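Local coordinates for protein RmpD (Hexulose-6-phosphate synthase) (Streptococcus mutans, PDB 3EXR) that belongs to the HUMPS family and folds as a TIM barrel, a closed ring of eight parallel strands wrapped in helices, with two chains in the assembly, at residues 72-77 with 84-89; 92-97 with 127-132; 98-103 with 112-117; 122-127 with 165-170; 135-140 with 189-194. One frame throughout, in Å; residues are numbered along the deposited sequence.

Contact 1 (72-77 with 84-89)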
# COMPACT_ATOMS: atom_id res chain seq x y z
N GLY A 72 -2.15 -6.14 12.03
CA GLY A 72 -3.28 -6.72 12.73
C GLY A 72 -4.58 -6.00 12.43
O GLY A 72 -5.62 -6.63 12.24
N THR A 73 -4.53 -4.68 12.39
CA THR A 73 -5.70 -3.85 12.16
C THR A 73 -6.20 -3.97 10.73
O THR A 73 -7.38 -4.19 10.51
CB THR A 73 -5.39 -2.36 12.51
OG1 THR A 73 -5.05 -2.26 13.90
CG2 THR A 73 -6.60 -1.44 12.26
N VAL A 74 -5.31 -3.86 9.76
CA VAL A 74 -5.72 -3.89 8.35
C VAL A 74 -6.26 -5.31 7.99
O VAL A 74 -7.29 -5.45 7.30
CB VAL A 74 -4.56 -3.41 7.41
CG1 VAL A 74 -4.93 -3.57 5.90
CG2 VAL A 74 -4.09 -1.97 7.76
N ALA A 75 -5.59 -6.34 8.50
CA ALA A 75 -6.05 -7.73 8.29
C ALA A 75 -7.40 -7.97 8.92
O ALA A 75 -8.30 -8.48 8.28
CB ALA A 75 -5.03 -8.72 8.82
N LYS A 76 -7.56 -7.58 10.19
CA LYS A 76 -8.88 -7.68 10.84
C LYS A 76 -9.95 -6.91 10.08
O LYS A 76 -11.05 -7.42 9.87
CB LYS A 76 -8.85 -7.24 12.30
CG LYS A 76 -10.18 -7.46 13.02
CD LYS A 76 -10.22 -6.84 14.40
CE LYS A 76 -11.34 -7.45 15.25
NZ LYS A 76 -11.35 -6.81 16.62
N ASN A 77 -9.65 -5.68 9.67
CA ASN A 77 -10.62 -4.89 8.94
C ASN A 77 -11.14 -5.53 7.67
O ASN A 77 -12.32 -5.41 7.37
CB ASN A 77 -10.09 -3.50 8.60
CG ASN A 77 -10.00 -2.56 9.82
OD1 ASN A 77 -10.57 -2.85 10.89
ND2 ASN A 77 -9.29 -1.44 9.65
N ASP A 84 -10.49 -13.72 2.21
CA ASP A 84 -9.69 -14.92 2.49
C ASP A 84 -8.19 -14.63 2.55
O ASP A 84 -7.50 -15.03 3.50
CB ASP A 84 -9.97 -15.98 1.43
CG ASP A 84 -11.40 -16.47 1.46
OD1 ASP A 84 -11.91 -16.86 2.56
OD2 ASP A 84 -12.04 -16.51 0.40
N TRP A 85 -7.70 -13.92 1.53
CA TRP A 85 -6.29 -13.60 1.40
C TRP A 85 -6.14 -12.11 1.44
O TRP A 85 -6.98 -11.40 0.93
CB TRP A 85 -5.72 -14.10 0.08
CG TRP A 85 -5.83 -15.59 -0.10
CD1 TRP A 85 -6.06 -16.51 0.87
CD2 TRP A 85 -5.71 -16.32 -1.33
NE1 TRP A 85 -6.09 -17.77 0.33
CE2 TRP A 85 -5.88 -17.68 -1.02
CE3 TRP A 85 -5.50 -15.95 -2.67
CZ2 TRP A 85 -5.83 -18.68 -2.00
CZ3 TRP A 85 -5.46 -16.95 -3.65
CH2 TRP A 85 -5.63 -18.29 -3.30
N MET A 86 -5.06 -11.65 2.07
CA MET A 86 -4.68 -10.24 2.03
C MET A 86 -3.22 -10.11 1.61
O MET A 86 -2.37 -10.91 2.05
CB MET A 86 -4.88 -9.56 3.38
CG MET A 86 -4.75 -8.06 3.30
SD MET A 86 -4.82 -7.18 4.85
CE MET A 86 -3.18 -7.43 5.55
N THR A 87 -2.91 -9.10 0.81
CA THR A 87 -1.53 -8.82 0.48
C THR A 87 -0.83 -7.91 1.50
O THR A 87 -1.41 -6.93 2.01
CB THR A 87 -1.36 -8.22 -0.94
OG1 THR A 87 -2.10 -7.00 -1.05
CG2 THR A 87 -1.90 -9.19 -2.03
N CYS A 88 0.44 -8.21 1.75
CA CYS A 88 1.36 -7.28 2.41
C CYS A 88 2.46 -6.98 1.42
O CYS A 88 2.94 -7.89 0.72
CB CYS A 88 2.01 -7.92 3.63
SG CYS A 88 1.01 -7.99 5.11
N ILE A 89 2.85 -5.71 1.36
CA ILE A 89 4.01 -5.32 0.57
C ILE A 89 5.25 -5.97 1.20
O ILE A 89 5.33 -6.16 2.42
CB ILE A 89 4.10 -3.75 0.47
CG1 ILE A 89 5.11 -3.30 -0.61
CG2 ILE A 89 4.36 -3.10 1.81
CD1 ILE A 89 4.68 -3.72 -2.02

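Contact 2 (92-97 with 127-132)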
# COMPACT_ATOMS: atom_id res chain seq x y z
N ALA A 92 7.00 -4.56 4.37
CA ALA A 92 6.48 -4.77 5.70
C ALA A 92 7.43 -5.64 6.53
O ALA A 92 8.01 -6.60 6.03
CB ALA A 92 5.10 -5.42 5.64
N THR A 93 7.60 -5.29 7.79
CA THR A 93 8.47 -6.07 8.66
C THR A 93 7.84 -7.41 9.01
O THR A 93 6.64 -7.62 8.83
CB THR A 93 8.73 -5.32 9.95
OG1 THR A 93 7.50 -5.21 10.67
CG2 THR A 93 9.29 -3.92 9.65
N ILE A 94 8.67 -8.31 9.54
CA ILE A 94 8.21 -9.61 9.99
C ILE A 94 7.15 -9.47 11.10
O ILE A 94 6.11 -10.11 11.02
CB ILE A 94 9.42 -10.53 10.40
CG1 ILE A 94 10.22 -10.94 9.16
CG2 ILE A 94 8.93 -11.75 11.18
CD1 ILE A 94 9.45 -11.76 8.17
N PRO A 95 7.36 -8.62 12.13
CA PRO A 95 6.26 -8.43 13.10
C PRO A 95 4.93 -7.96 12.48
O PRO A 95 3.87 -8.47 12.84
CB PRO A 95 6.84 -7.41 14.08
CG PRO A 95 8.33 -7.61 13.99
CD PRO A 95 8.58 -7.90 12.55
N THR A 96 4.99 -7.04 11.53
CA THR A 96 3.78 -6.59 10.83
C THR A 96 3.11 -7.76 10.07
O THR A 96 1.88 -7.97 10.14
CB THR A 96 4.13 -5.47 9.86
OG1 THR A 96 4.49 -4.30 10.59
CG2 THR A 96 2.95 -5.13 8.96
N MET A 97 3.91 -8.53 9.33
CA MET A 97 3.37 -9.68 8.58
C MET A 97 2.79 -10.76 9.51
O MET A 97 1.72 -11.29 9.24
CB MET A 97 4.40 -10.31 7.65
CG MET A 97 4.84 -9.43 6.49
SD MET A 97 5.91 -10.38 5.44
CE MET A 97 6.29 -9.21 4.11
N ALA A 127 12.85 -13.67 1.78
CA ALA A 127 11.82 -14.65 1.47
C ALA A 127 11.80 -15.79 2.47
O ALA A 127 10.74 -16.24 2.89
CB ALA A 127 11.97 -15.17 0.04
N GLN A 128 12.98 -16.24 2.92
CA GLN A 128 13.00 -17.33 3.91
C GLN A 128 12.43 -16.84 5.25
O GLN A 128 11.79 -17.59 5.98
CB GLN A 128 14.43 -17.90 4.07
CG GLN A 128 14.52 -19.11 4.99
CD GLN A 128 13.77 -20.31 4.43
OE1 GLN A 128 14.00 -20.72 3.29
NE2 GLN A 128 12.84 -20.85 5.21
N GLN A 129 12.64 -15.57 5.58
CA GLN A 129 12.04 -15.00 6.79
C GLN A 129 10.51 -15.01 6.72
O GLN A 129 9.85 -15.31 7.70
CB GLN A 129 12.56 -13.59 7.04
CG GLN A 129 14.02 -13.51 7.39
CD GLN A 129 14.35 -12.10 7.74
OE1 GLN A 129 13.93 -11.62 8.79
NE2 GLN A 129 15.04 -11.41 6.84
N TRP A 130 9.94 -14.75 5.53
CA TRP A 130 8.50 -14.81 5.39
C TRP A 130 8.01 -16.24 5.66
O TRP A 130 7.08 -16.43 6.43
CB TRP A 130 8.01 -14.33 3.99
CG TRP A 130 8.58 -12.99 3.57
CD1 TRP A 130 8.88 -11.94 4.38
CD2 TRP A 130 8.91 -12.59 2.24
NE1 TRP A 130 9.40 -10.91 3.64
CE2 TRP A 130 9.45 -11.29 2.32
CE3 TRP A 130 8.85 -13.22 0.98
CZ2 TRP A 130 9.88 -10.58 1.20
CZ3 TRP A 130 9.31 -12.52 -0.13
CH2 TRP A 130 9.81 -11.22 -0.01
N LEU A 131 8.68 -17.23 5.07
CA LEU A 131 8.29 -18.63 5.27
C LEU A 131 8.35 -19.00 6.75
O LEU A 131 7.43 -19.64 7.28
CB LEU A 131 9.22 -19.57 4.48
CG LEU A 131 9.08 -19.53 2.95
CD1 LEU A 131 10.24 -20.26 2.29
CD2 LEU A 131 7.77 -20.10 2.42
N ASP A 132 9.42 -18.57 7.41
CA ASP A 132 9.63 -18.89 8.83
C ASP A 132 8.55 -18.27 9.69
O ASP A 132 8.22 -18.80 10.75
CB ASP A 132 10.99 -18.39 9.32
CG ASP A 132 12.14 -19.16 8.72
OD1 ASP A 132 11.93 -20.24 8.13
OD2 ASP A 132 13.29 -18.68 8.83
O HOH W 1 9.88 -7.78 4.86

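Contact 3 (98-103 with 112-117)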
# COMPACT_ATOMS: atom_id res chain seq x y z
N LYS A 98 3.48 -11.04 10.62
CA LYS A 98 2.94 -12.00 11.60
C LYS A 98 1.64 -11.50 12.22
O LYS A 98 0.70 -12.28 12.40
CB LYS A 98 3.94 -12.28 12.72
CG LYS A 98 5.00 -13.29 12.40
CD LYS A 98 5.77 -13.65 13.69
CE LYS A 98 6.94 -14.62 13.40
NZ LYS A 98 8.17 -14.36 14.25
N ALA A 99 1.57 -10.21 12.55
CA ALA A 99 0.35 -9.68 13.16
C ALA A 99 -0.83 -9.79 12.20
O ALA A 99 -1.95 -10.10 12.61
CB ALA A 99 0.54 -8.23 13.62
N ALA A 100 -0.57 -9.57 10.91
CA ALA A 100 -1.59 -9.64 9.88
C ALA A 100 -2.04 -11.08 9.73
O ALA A 100 -3.24 -11.36 9.70
CB ALA A 100 -1.06 -9.10 8.57
N ARG A 101 -1.09 -12.01 9.67
CA ARG A 101 -1.44 -13.43 9.58
C ARG A 101 -2.28 -13.90 10.77
O ARG A 101 -3.28 -14.60 10.59
CB ARG A 101 -0.22 -14.33 9.44
CG ARG A 101 -0.60 -15.78 9.35
CD ARG A 101 0.55 -16.70 9.02
NE ARG A 101 1.57 -16.72 10.05
CZ ARG A 101 1.54 -17.49 11.14
NH1 ARG A 101 0.52 -18.31 11.37
NH2 ARG A 101 2.56 -17.43 12.01
N LYS A 102 -1.85 -13.52 11.97
CA LYS A 102 -2.58 -13.91 13.18
C LYS A 102 -4.01 -13.37 13.16
O LYS A 102 -4.94 -14.08 13.52
CB LYS A 102 -1.83 -13.50 14.45
CG LYS A 102 -0.53 -14.28 14.70
CD LYS A 102 0.15 -13.88 16.05
CE LYS A 102 1.65 -14.36 16.13
NZ LYS A 102 2.47 -13.72 17.23
N ALA A 103 -4.18 -12.13 12.70
CA ALA A 103 -5.51 -11.52 12.68
C ALA A 103 -6.44 -12.16 11.65
O ALA A 103 -7.62 -12.37 11.92
CB ALA A 103 -5.43 -10.03 12.46
N GLY A 112 -7.88 -18.19 5.81
CA GLY A 112 -7.13 -16.95 6.02
C GLY A 112 -5.63 -17.04 5.80
O GLY A 112 -4.96 -17.87 6.41
N GLU A 113 -5.11 -16.19 4.92
CA GLU A 113 -3.70 -16.18 4.58
C GLU A 113 -3.21 -14.81 4.16
O GLU A 113 -4.00 -13.99 3.64
CB GLU A 113 -3.44 -17.11 3.39
CG GLU A 113 -3.58 -18.60 3.64
CD GLU A 113 -2.84 -19.42 2.60
OE1 GLU A 113 -1.64 -19.17 2.37
OE2 GLU A 113 -3.49 -20.30 2.00
N ILE A 114 -1.90 -14.61 4.33
CA ILE A 114 -1.18 -13.46 3.83
C ILE A 114 -0.40 -13.86 2.56
O ILE A 114 0.10 -15.00 2.43
CB ILE A 114 -0.24 -12.88 4.92
CG1 ILE A 114 -1.06 -12.53 6.17
CG2 ILE A 114 0.55 -11.67 4.43
CD1 ILE A 114 -2.18 -11.56 5.98
N GLN A 115 -0.34 -12.91 1.63
CA GLN A 115 0.46 -13.04 0.40
C GLN A 115 1.43 -11.88 0.35
O GLN A 115 1.03 -10.74 0.57
CB GLN A 115 -0.45 -12.95 -0.83
CG GLN A 115 -1.67 -13.87 -0.85
CD GLN A 115 -2.48 -13.68 -2.12
OE1 GLN A 115 -2.97 -12.57 -2.37
NE2 GLN A 115 -2.55 -14.73 -2.97
N VAL A 116 2.68 -12.15 -0.00
CA VAL A 116 3.70 -11.11 -0.12
C VAL A 116 3.77 -10.61 -1.57
O VAL A 116 4.11 -11.34 -2.52
CB VAL A 116 5.08 -11.58 0.31
CG1 VAL A 116 6.07 -10.40 0.26
CG2 VAL A 116 5.06 -12.14 1.73
N GLU A 117 3.50 -9.32 -1.73
CA GLU A 117 3.62 -8.59 -2.99
C GLU A 117 5.07 -8.18 -3.23
O GLU A 117 5.65 -7.46 -2.42
CB GLU A 117 2.69 -7.37 -3.00
CG GLU A 117 1.25 -7.70 -3.44
CD GLU A 117 1.07 -7.86 -4.94
OE1 GLU A 117 2.07 -7.81 -5.68
OE2 GLU A 117 -0.08 -8.03 -5.40

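Contact 4 (122-127 with 165-170)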
# COMPACT_ATOMS: atom_id res chain seq x y z
N TRP A 122 13.91 -7.04 -3.25
CA TRP A 122 13.75 -8.07 -2.23
C TRP A 122 14.76 -9.18 -2.46
O TRP A 122 15.23 -9.37 -3.58
CB TRP A 122 12.32 -8.62 -2.22
CG TRP A 122 11.97 -9.27 -3.49
CD1 TRP A 122 11.45 -8.67 -4.58
CD2 TRP A 122 12.17 -10.65 -3.84
NE1 TRP A 122 11.30 -9.60 -5.59
CE2 TRP A 122 11.72 -10.82 -5.16
CE3 TRP A 122 12.64 -11.77 -3.15
CZ2 TRP A 122 11.76 -12.04 -5.81
CZ3 TRP A 122 12.70 -12.98 -3.79
CH2 TRP A 122 12.25 -13.11 -5.11
N THR A 123 15.10 -9.89 -1.39
CA THR A 123 16.09 -10.97 -1.44
C THR A 123 15.51 -12.33 -1.04
O THR A 123 14.44 -12.42 -0.41
CB THR A 123 17.27 -10.67 -0.47
OG1 THR A 123 16.79 -10.73 0.88
CG2 THR A 123 17.86 -9.29 -0.70
N TYR A 124 16.22 -13.41 -1.39
CA TYR A 124 15.84 -14.74 -0.95
C TYR A 124 16.02 -14.94 0.58
O TYR A 124 15.34 -15.77 1.19
CB TYR A 124 16.61 -15.79 -1.73
CG TYR A 124 16.27 -15.80 -3.21
CD1 TYR A 124 15.00 -16.19 -3.63
CD2 TYR A 124 17.20 -15.43 -4.18
CE1 TYR A 124 14.66 -16.22 -4.99
CE2 TYR A 124 16.87 -15.47 -5.56
CZ TYR A 124 15.59 -15.85 -5.94
OH TYR A 124 15.23 -15.91 -7.28
N ASP A 125 16.93 -14.19 1.20
CA ASP A 125 17.07 -14.24 2.65
C ASP A 125 15.80 -13.67 3.31
O ASP A 125 15.28 -14.26 4.27
CB ASP A 125 18.33 -13.51 3.12
CG ASP A 125 19.60 -14.19 2.60
OD1 ASP A 125 19.66 -15.44 2.59
OD2 ASP A 125 20.53 -13.52 2.14
N GLN A 126 15.28 -12.59 2.76
CA GLN A 126 13.99 -12.05 3.22
C GLN A 126 12.88 -13.08 2.98
O GLN A 126 12.06 -13.34 3.87
CB GLN A 126 13.67 -10.73 2.50
CG GLN A 126 14.59 -9.57 2.84
CD GLN A 126 14.33 -8.33 1.98
OE1 GLN A 126 13.86 -8.44 0.85
NE2 GLN A 126 14.63 -7.16 2.52
N ALA A 127 12.85 -13.67 1.78
CA ALA A 127 11.82 -14.65 1.47
C ALA A 127 11.80 -15.79 2.47
O ALA A 127 10.74 -16.24 2.89
CB ALA A 127 11.97 -15.17 0.04
N ILE A 165 9.29 -21.15 -5.84
CA ILE A 165 8.49 -22.37 -5.76
C ILE A 165 9.32 -23.44 -5.04
O ILE A 165 8.83 -24.12 -4.14
CB ILE A 165 8.04 -22.85 -7.17
CG1 ILE A 165 6.97 -21.91 -7.74
CG2 ILE A 165 7.54 -24.30 -7.12
CD1 ILE A 165 6.64 -22.08 -9.23
N GLU A 166 10.60 -23.54 -5.41
CA GLU A 166 11.46 -24.56 -4.82
C GLU A 166 11.69 -24.31 -3.34
O GLU A 166 11.80 -25.25 -2.56
CB GLU A 166 12.77 -24.69 -5.59
CG GLU A 166 12.62 -25.55 -6.86
CD GLU A 166 11.61 -26.72 -6.74
OE1 GLU A 166 10.54 -26.69 -7.41
OE2 GLU A 166 11.89 -27.69 -6.00
N MET A 167 11.71 -23.04 -2.93
CA MET A 167 11.82 -22.67 -1.51
C MET A 167 10.59 -23.07 -0.70
O MET A 167 10.65 -23.11 0.52
CB MET A 167 12.04 -21.16 -1.37
CG MET A 167 13.42 -20.72 -1.78
SD MET A 167 13.66 -18.95 -1.56
CE MET A 167 13.87 -18.85 0.17
N GLY A 168 9.47 -23.33 -1.36
CA GLY A 168 8.23 -23.67 -0.66
C GLY A 168 7.09 -22.67 -0.81
O GLY A 168 6.04 -22.85 -0.18
N PHE A 169 7.26 -21.65 -1.65
CA PHE A 169 6.15 -20.72 -1.95
C PHE A 169 5.12 -21.26 -2.92
O PHE A 169 5.46 -21.94 -3.93
CB PHE A 169 6.66 -19.37 -2.48
CG PHE A 169 7.30 -18.51 -1.42
CD1 PHE A 169 6.54 -17.65 -0.64
CD2 PHE A 169 8.67 -18.58 -1.20
CE1 PHE A 169 7.12 -16.85 0.34
CE2 PHE A 169 9.27 -17.79 -0.23
CZ PHE A 169 8.51 -16.91 0.54
N ARG A 170 3.86 -20.94 -2.64
CA ARG A 170 2.82 -20.95 -3.67
C ARG A 170 2.89 -19.59 -4.35
O ARG A 170 2.58 -18.57 -3.74
CB ARG A 170 1.44 -21.22 -3.07
CG ARG A 170 1.16 -22.73 -2.84
CD ARG A 170 0.01 -22.97 -1.85
NE ARG A 170 0.36 -22.42 -0.55
CZ ARG A 170 -0.46 -21.76 0.27
NH1 ARG A 170 -1.75 -21.63 0.01
NH2 ARG A 170 0.04 -21.26 1.38

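Contact 5 (135-140 with 189-194)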
# COMPACT_ATOMS: atom_id res chain seq x y z
N ILE A 135 4.26 -17.48 6.38
CA ILE A 135 3.71 -16.90 5.16
C ILE A 135 4.36 -17.53 3.93
O ILE A 135 5.57 -17.43 3.68
CB ILE A 135 3.86 -15.36 5.21
CG1 ILE A 135 3.00 -14.82 6.37
CG2 ILE A 135 3.47 -14.71 3.85
CD1 ILE A 135 3.30 -13.44 6.82
N SER A 136 3.52 -18.16 3.11
CA SER A 136 4.04 -19.02 2.04
C SER A 136 3.38 -18.79 0.71
O SER A 136 3.36 -19.69 -0.12
CB SER A 136 3.96 -20.49 2.45
OG SER A 136 2.64 -20.92 2.63
N GLN A 137 2.84 -17.59 0.50
CA GLN A 137 2.39 -17.13 -0.81
C GLN A 137 3.12 -15.85 -1.18
O GLN A 137 3.31 -14.96 -0.33
CB GLN A 137 0.89 -16.85 -0.83
CG GLN A 137 0.01 -18.07 -0.79
CD GLN A 137 -1.39 -17.76 -1.28
OE1 GLN A 137 -1.56 -17.33 -2.43
NE2 GLN A 137 -2.40 -17.98 -0.43
N ALA A 138 3.50 -15.76 -2.44
CA ALA A 138 4.18 -14.58 -2.99
C ALA A 138 3.63 -14.26 -4.36
O ALA A 138 3.31 -15.17 -5.13
CB ALA A 138 5.66 -14.81 -3.07
N ILE A 139 3.54 -12.96 -4.67
CA ILE A 139 3.01 -12.51 -5.95
C ILE A 139 4.16 -11.92 -6.76
O ILE A 139 4.74 -10.90 -6.37
CB ILE A 139 1.94 -11.39 -5.77
CG1 ILE A 139 0.92 -11.69 -4.66
CG2 ILE A 139 1.30 -11.07 -7.10
CD1 ILE A 139 0.21 -12.96 -4.79
N TYR A 140 4.46 -12.55 -7.88
CA TYR A 140 5.56 -12.15 -8.76
C TYR A 140 5.01 -11.48 -10.03
O TYR A 140 4.16 -12.06 -10.70
CB TYR A 140 6.44 -13.37 -9.12
CG TYR A 140 7.75 -12.99 -9.76
CD1 TYR A 140 8.92 -12.94 -9.01
CD2 TYR A 140 7.80 -12.62 -11.11
CE1 TYR A 140 10.13 -12.53 -9.58
CE2 TYR A 140 9.01 -12.21 -11.69
CZ TYR A 140 10.16 -12.18 -10.91
OH TYR A 140 11.35 -11.80 -11.46
N ASP A 189 5.20 -24.96 -11.78
CA ASP A 189 4.12 -25.24 -10.83
C ASP A 189 3.50 -23.94 -10.26
O ASP A 189 3.49 -23.71 -9.05
CB ASP A 189 4.69 -26.11 -9.71
CG ASP A 189 3.65 -26.63 -8.75
OD1 ASP A 189 2.53 -26.96 -9.19
OD2 ASP A 189 3.91 -26.75 -7.52
N VAL A 190 2.99 -23.12 -11.16
CA VAL A 190 2.35 -21.84 -10.81
C VAL A 190 1.10 -22.13 -9.98
O VAL A 190 0.28 -22.97 -10.35
CB VAL A 190 1.96 -21.03 -12.08
CG1 VAL A 190 1.10 -19.81 -11.74
CG2 VAL A 190 3.19 -20.63 -12.87
N PHE A 191 0.93 -21.40 -8.87
CA PHE A 191 -0.22 -21.60 -7.98
C PHE A 191 -1.48 -20.91 -8.51
O PHE A 191 -2.55 -21.50 -8.50
CB PHE A 191 0.12 -21.12 -6.56
CG PHE A 191 -1.07 -21.07 -5.62
CD1 PHE A 191 -1.72 -22.24 -5.23
CD2 PHE A 191 -1.51 -19.86 -5.10
CE1 PHE A 191 -2.79 -22.21 -4.37
CE2 PHE A 191 -2.59 -19.84 -4.21
CZ PHE A 191 -3.23 -21.01 -3.86
N THR A 192 -1.31 -19.67 -8.95
CA THR A 192 -2.38 -18.85 -9.48
C THR A 192 -1.89 -17.95 -10.58
O THR A 192 -0.80 -17.36 -10.46
CB THR A 192 -2.96 -17.95 -8.36
OG1 THR A 192 -3.54 -18.76 -7.32
CG2 THR A 192 -4.09 -17.06 -8.91
N PHE A 193 -2.69 -17.83 -11.65
CA PHE A 193 -2.46 -16.85 -12.71
C PHE A 193 -3.44 -15.68 -12.47
O PHE A 193 -4.65 -15.90 -12.41
CB PHE A 193 -2.71 -17.45 -14.09
CG PHE A 193 -1.64 -18.43 -14.50
CD1 PHE A 193 -0.43 -17.97 -15.03
CD2 PHE A 193 -1.81 -19.79 -14.32
CE1 PHE A 193 0.58 -18.89 -15.40
CE2 PHE A 193 -0.82 -20.70 -14.70
CZ PHE A 193 0.37 -20.24 -15.23
N ILE A 194 -2.93 -14.45 -12.34
CA ILE A 194 -3.78 -13.28 -12.05
C ILE A 194 -3.95 -12.48 -13.34
O ILE A 194 -3.00 -11.88 -13.82
CB ILE A 194 -3.16 -12.37 -10.99
CG1 ILE A 194 -2.85 -13.12 -9.70
CG2 ILE A 194 -4.08 -11.18 -10.74
CD1 ILE A 194 -2.03 -12.29 -8.70

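Contact 1 (72-77 with 84-89)
Helix residue Ala-75 and strand residue Met-86 bring the two backbones closest, their CA atoms 6.9 Å apart, so that helix 71-79 lies against the outer side of strand 85-89. Met-86 carries the strand's whole share of the contact and points at the helix. Its CG stands anti to the backbone N (chi1 -169°) and the next bond is also extended, which drives the sulfur straight out from the strand; only the last torsion bends (chi3 78°), turning the methyl aside. SD thereby settles against the helix backbone itself, 3.7 Å from Ala-75 CA. On one side it meets a methyl branch of Val-74, with CG1 3.8 Å from SD and the two side chains at about a right angle. CE turns along the alanine, 4.0 Å from Ala-75 CB. Beyond the pair, Met-86 also touches Thr-65 and Cys-67 of strand 60-67 and Ala-100 and Ile-104 of helix 94-107, while Val-74 packs on Val-39 of the second subunit. The contact closes the beta-alpha-beta unit 60-67, 71-79, 85-89 of the barrel. All three touching residues are buried and meet through carbon and sulfur, which implies cohesion by dispersion and the hydrophobic effect, with the bent thioether laid on the helix surface.

Contact 2 (92-97 with 127-132)
A thioether reaches in beside an indole: Met-97 SD lies 3.5 Å from Trp-130 CD1, a Met-aromatic contact joining two neighbouring outer helices of the TIM barrel, 94-107 and 124-132. The sulfur is 4.1 Å from the centroid of the five-membered ring and 40° off its normal, an oblique approach. Met-97 is extended beyond CG, which carries the tip of the chain to the pyrrole side of the indole, where CE comes to 3.6 Å from Trp-130 NE1. Ile-94, one helical turn earlier, touches the same ring differently: its CD1 comes to the edge, near the ring plane, 3.8 Å from Trp-130 CD1. That methyl also rests on the backbone of the second helix, 3.6 Å from Gln-129 O, and against Gln-129 CB, the isoleucine and glutamine chains running at about a right angle. Val-116 of strand 113-117 packs on the same side of the indole as the sulfur and touches Met-97 as well, so the pair is backed by the barrel wall. Ala-127 CA lies 3.3 Å above the other face, offset toward the rim. On the exposed flank of that helix Gln-128 NE2 donates to Asp-132 OD1 at 3.1 Å, reaching the oxygen from above the carboxylate plane.

Contact 3 (98-103 with 112-117)
The guanidinium group of Arg-101, the flat group here, is led away from its apolar partner Ile-114: NE donates to the carbonyl O of Ala-133 and NH1 forms a salt bridge with Glu-105, one turn along the helix. It is the base of the arginine that meets the strand. Ile-114 CG1 sits 3.5 Å from Arg-101 N and equally near Arg-101 CA, with Arg-101 CB at 3.8 Å from the same carbon. The isoleucine places its longer branch there by holding CG1 beside its own backbone N, anti to the carbonyl carbon (chi1 -56°), and the terminal CD1 then slides over to Ala-100, 3.7 Å from Ala-100 CB. Its side chain therefore lies over the junction of two consecutive helix residues. This seats helix 94-107 on strand 113-117 and completes the beta-alpha-beta unit that starts at strand 85-89 in the barrel; the backbones come to 5.8 Å between Arg-101 CA and Ile-114 CA. Ile-114 is further packed by Ile-135, ahead of the next strand. In Arg-101, CG anti to the backbone N starts the chain toward its polar partners, and the bend at chi3 (64°) turns the guanidinium group to Ala-133 O and Glu-105.

Contact 4 (122-127 with 165-170)
Met-167 and Phe-169, at the end of helix 155-167 and just beyond it, pack side by side against the first turn of helix 124-132. Met-167 SD lies 3.7 Å from Tyr-124 CD1 in a Met-aromatic contact, oblique to the ring, with the sulfur 4.9 Å from its centroid. The methionine bends at chi3 (76°), which brings CE to 3.6 Å from Tyr-124 O and within 4.1 Å of Ala-127 CB. Phe-169 presents its ring edge to the same alanine: CZ is 3.3 Å from Ala-127 O, which lies near the ring plane, and CE2 is 3.8 Å from Ala-127 CB. Each end of the contact has a second shell. A Schellman motif with Gly-168 at positive phi ends helix 155-167 and turns the chain between the methionine and the phenylalanine. At the start of helix 124-132, Thr-123 OG1 accepts from Gln-126 N at 3.0 Å while Thr-123 N donates to Gln-126 OE1. Further out, Lys-163 makes a cation-pi contact with Tyr-124, and Leu-164 packs on Tyr-124 and Phe-169. The side chains thus join a helix start with a capping box to a helix end with a Schellman motif, in two outer helices of the TIM barrel, 124-132 and 155-167.

Contact 5 (135-140 with 189-194)
Gln-137 OE1 accepts a hydrogen bond from Gln-115 NE2 and also rests close to the ring of Phe-191, 3.2 Å from CE2. The amide and ring planes stand 77° apart, and the oxygen approaches obliquely. The other end of the amide, NE2, donates to Glu-113 OE1, so two bonds to strand 113-117 fix the rotation of this buried group and leave the oxygen beside the phenyl, whose C-H groups would be weakly positive. Arg-170 makes a cation-pi contact with Phe-191. Further along the two strands, Ile-139 CG2 meets Ile-194 CD1 at 3.9 Å, the two chains at about a right angle; CG2 is the branch held anti to the backbone N. Both pairs span strand 170-174, which lies between strands 137-141 and 192-195 in the barrel sheet, so they join across the interior. There Ile-139 also touches Gln-115, Glu-117 and Ser-172, and Ile-194 packs on Gln-9 and Ala-11 of strand 7-12, where the barrel closes.

In the fold
Contacts 1 and 3 build successive beta-alpha-beta units, their centres 6 Å apart; strands 85-89 and 113-117 are joined by Cys-88 N to Gln-115 O at 2.9 Å, a probable hydrogen bond. Contact 2 shares helix 94-107 with contact 3, which is nested in its chain loop, and shares Ala-127 with contact 4, about 11 Å away between centres. Contacts 4 and 5 alternate along the chain and meet at Arg-170, whose NH2 also bridges to Glu-113 OE1 of contact 3 at 2.9 Å. Contact 5 is the interior one, about 7 Å from the chain centre; Trp-85 of contact 1 packs on its Phe-191. Contacts 2 and 4 join elements outside the barrel wall.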